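Long-range contact in probable zinc protease PqqL (Escherichia coli, PDB 6OFS), which probably acts as a periplasmic zinc-dependent endopeptidase of the M16 family, binding one zinc ion per subunit: residues V768-Q773 against D807-L812. Sequence-based numbering, arbitrary orientation.
Sequences VNIREQ and DELLTL
With chi1 at -50° and chi2 at -55°, Ile770 directs CG2, anti to the backbone N, at Leu809 and CD1, at the end of the CG1 arm, at Leu812. Leu812 turns CG anti to its own N (chi1 -172°), while Leu809 takes the other common setting, with CG anti to the carbonyl carbon. Ile770 CG2 then meets Leu809 CD2 at 3.7 Å, and Ile770 CD1 lies 3.8 Å from Leu812 CG; in both pairs the side chains run past each other in opposite directions. Isoleucine suits this place because its CG2 methyl sits close to the backbone while CD1 reaches farther out, and the two leucines, three residues apart, present their side chains on one side of helix 806-823. Leu812 CD2 also rests 3.7 Å from Asn769 O and touches the end of the Gln773 side chain, at the more exposed margin of the contact. No hydrogen bond crosses between the segments; the contact is chiefly apolar side-chain packing. Leu809 also touches Phe799 and Cys801 of strand 792-801. The contact thus joins the last part of helix 749-771 and the turn after it to the start of helix 806-823, two helices joined in sequence through the antiparallel strands 779-787 and 792-801, which lie at one edge of the five-stranded mixed sheet of a domain assigned to the M16 inactive-domain family.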
loop_
_atom_site.group_PDB
_atom_site.type_symbol
_atom_site.label_atom_id
_atom_site.label_comp_id
_atom_site.label_asym_id
_atom_site.label_seq_id
_atom_site.Cartn_x
_atom_site.Cartn_y
_atom_site.Cartn_z
ATOM N N VAL A 768 -38.868 2.560 -40.306
ATOM C CA VAL A 768 -39.700 2.139 -41.446
ATOM C C VAL A 768 -39.159 2.663 -42.801
ATOM O O VAL A 768 -39.185 1.921 -43.788
ATOM C CB VAL A 768 -41.232 2.443 -41.268
ATOM C CG1 VAL A 768 -41.797 1.771 -40.018
ATOM C CG2 VAL A 768 -41.541 3.937 -41.255
ATOM N N ASN A 769 -38.660 3.918 -42.832
ATOM C CA ASN A 769 -38.179 4.582 -44.042
ATOM C C ASN A 769 -36.707 4.375 -44.393
ATOM O O ASN A 769 -36.366 4.459 -45.575
ATOM C CB ASN A 769 -38.468 6.079 -43.973
ATOM C CG ASN A 769 -39.819 6.462 -44.493
ATOM O OD1 ASN A 769 -40.071 6.433 -45.705
ATOM N ND2 ASN A 769 -40.715 6.832 -43.589
ATOM N N ILE A 770 -35.826 4.179 -43.395
ATOM C CA ILE A 770 -34.388 4.064 -43.679
ATOM C C ILE A 770 -33.913 2.610 -43.637
ATOM O O ILE A 770 -33.125 2.211 -44.495
ATOM C CB ILE A 770 -33.547 5.021 -42.761
ATOM C CG1 ILE A 770 -34.094 6.487 -42.761
ATOM C CG2 ILE A 770 -32.050 4.989 -43.054
ATOM C CD1 ILE A 770 -34.240 7.202 -44.144
ATOM N N ARG A 771 -34.393 1.822 -42.664
ATOM C CA ARG A 771 -33.979 0.429 -42.524
ATOM C C ARG A 771 -34.848 -0.537 -43.337
ATOM O O ARG A 771 -34.312 -1.268 -44.174
ATOM C CB ARG A 771 -33.899 0.022 -41.043
ATOM C CG ARG A 771 -33.348 -1.373 -40.821
ATOM C CD ARG A 771 -33.888 -1.953 -39.540
ATOM N NE ARG A 771 -32.839 -2.053 -38.530
ATOM C CZ ARG A 771 -32.472 -3.184 -37.935
ATOM N NH1 ARG A 771 -31.499 -3.181 -37.034
ATOM N NH2 ARG A 771 -33.076 -4.329 -38.237
ATOM N N GLU A 772 -36.174 -0.538 -43.093
ATOM C CA GLU A 772 -37.131 -1.436 -43.753
ATOM C C GLU A 772 -37.266 -1.204 -45.271
ATOM O O GLU A 772 -37.646 -2.135 -45.985
ATOM C CB GLU A 772 -38.509 -1.416 -43.061
ATOM C CG GLU A 772 -38.508 -1.510 -41.530
ATOM C CD GLU A 772 -37.706 -2.578 -40.797
ATOM O OE1 GLU A 772 -37.335 -3.607 -41.407
ATOM O OE2 GLU A 772 -37.470 -2.385 -39.582
ATOM N N GLN A 773 -36.942 0.012 -45.763
ATOM C CA GLN A 773 -36.963 0.336 -47.194
ATOM C C GLN A 773 -35.834 -0.440 -47.880
ATOM O O GLN A 773 -34.703 -0.435 -47.382
ATOM C CB GLN A 773 -36.773 1.842 -47.421
ATOM C CG GLN A 773 -38.015 2.556 -47.960
ATOM C CD GLN A 773 -37.768 4.013 -48.312
ATOM O OE1 GLN A 773 -38.478 4.920 -47.851
ATOM N NE2 GLN A 773 -36.754 4.279 -49.133
ATOM N N ASP A 807 -24.864 8.983 -48.911
ATOM C CA ASP A 807 -25.372 10.322 -49.214
ATOM C C ASP A 807 -26.885 10.347 -49.411
ATOM O O ASP A 807 -27.545 11.258 -48.913
ATOM C CB ASP A 807 -24.650 10.926 -50.424
ATOM C CG ASP A 807 -24.392 12.414 -50.286
ATOM O OD1 ASP A 807 -25.333 13.209 -50.542
ATOM O OD2 ASP A 807 -23.251 12.788 -49.921
ATOM N N GLU A 808 -27.432 9.340 -50.117
ATOM C CA GLU A 808 -28.866 9.211 -50.412
ATOM C C GLU A 808 -29.690 8.991 -49.147
ATOM O O GLU A 808 -30.746 9.607 -49.005
ATOM C CB GLU A 808 -29.142 8.050 -51.394
ATOM C CG GLU A 808 -28.228 7.976 -52.613
ATOM C CD GLU A 808 -28.123 6.615 -53.286
ATOM O OE1 GLU A 808 -29.146 5.895 -53.361
ATOM O OE2 GLU A 808 -27.013 6.274 -53.754
ATOM N N LEU A 809 -29.228 8.101 -48.247
ATOM C CA LEU A 809 -29.935 7.779 -47.008
ATOM C C LEU A 809 -29.916 8.915 -45.991
ATOM O O LEU A 809 -30.892 9.073 -45.256
ATOM C CB LEU A 809 -29.450 6.464 -46.392
ATOM C CG LEU A 809 -29.900 5.184 -47.105
ATOM C CD1 LEU A 809 -28.951 4.037 -46.813
ATOM C CD2 LEU A 809 -31.312 4.786 -46.709
ATOM N N LEU A 810 -28.836 9.718 -45.954
ATOM C CA LEU A 810 -28.784 10.884 -45.067
ATOM C C LEU A 810 -29.811 11.939 -45.524
ATOM O O LEU A 810 -30.493 12.529 -44.687
ATOM C CB LEU A 810 -27.376 11.489 -45.021
ATOM C CG LEU A 810 -27.188 12.763 -44.173
ATOM C CD1 LEU A 810 -27.666 12.575 -42.718
ATOM C CD2 LEU A 810 -25.747 13.178 -44.167
ATOM N N THR A 811 -29.925 12.141 -46.850
ATOM C CA THR A 811 -30.871 13.059 -47.484
ATOM C C THR A 811 -32.314 12.627 -47.140
ATOM O O THR A 811 -33.136 13.466 -46.748
ATOM C CB THR A 811 -30.603 13.111 -49.010
ATOM O OG1 THR A 811 -29.258 13.546 -49.246
ATOM C CG2 THR A 811 -31.604 14.005 -49.759
ATOM N N LEU A 812 -32.599 11.321 -47.272
ATOM C CA LEU A 812 -33.905 10.769 -46.961
ATOM C C LEU A 812 -34.209 10.825 -45.456
ATOM O O LEU A 812 -35.362 11.044 -45.091
ATOM C CB LEU A 812 -34.074 9.345 -47.540
ATOM C CG LEU A 812 -35.508 8.728 -47.441
ATOM C CD1 LEU A 812 -36.539 9.497 -48.274
ATOM C CD2 LEU A 812 -35.505 7.271 -47.820
#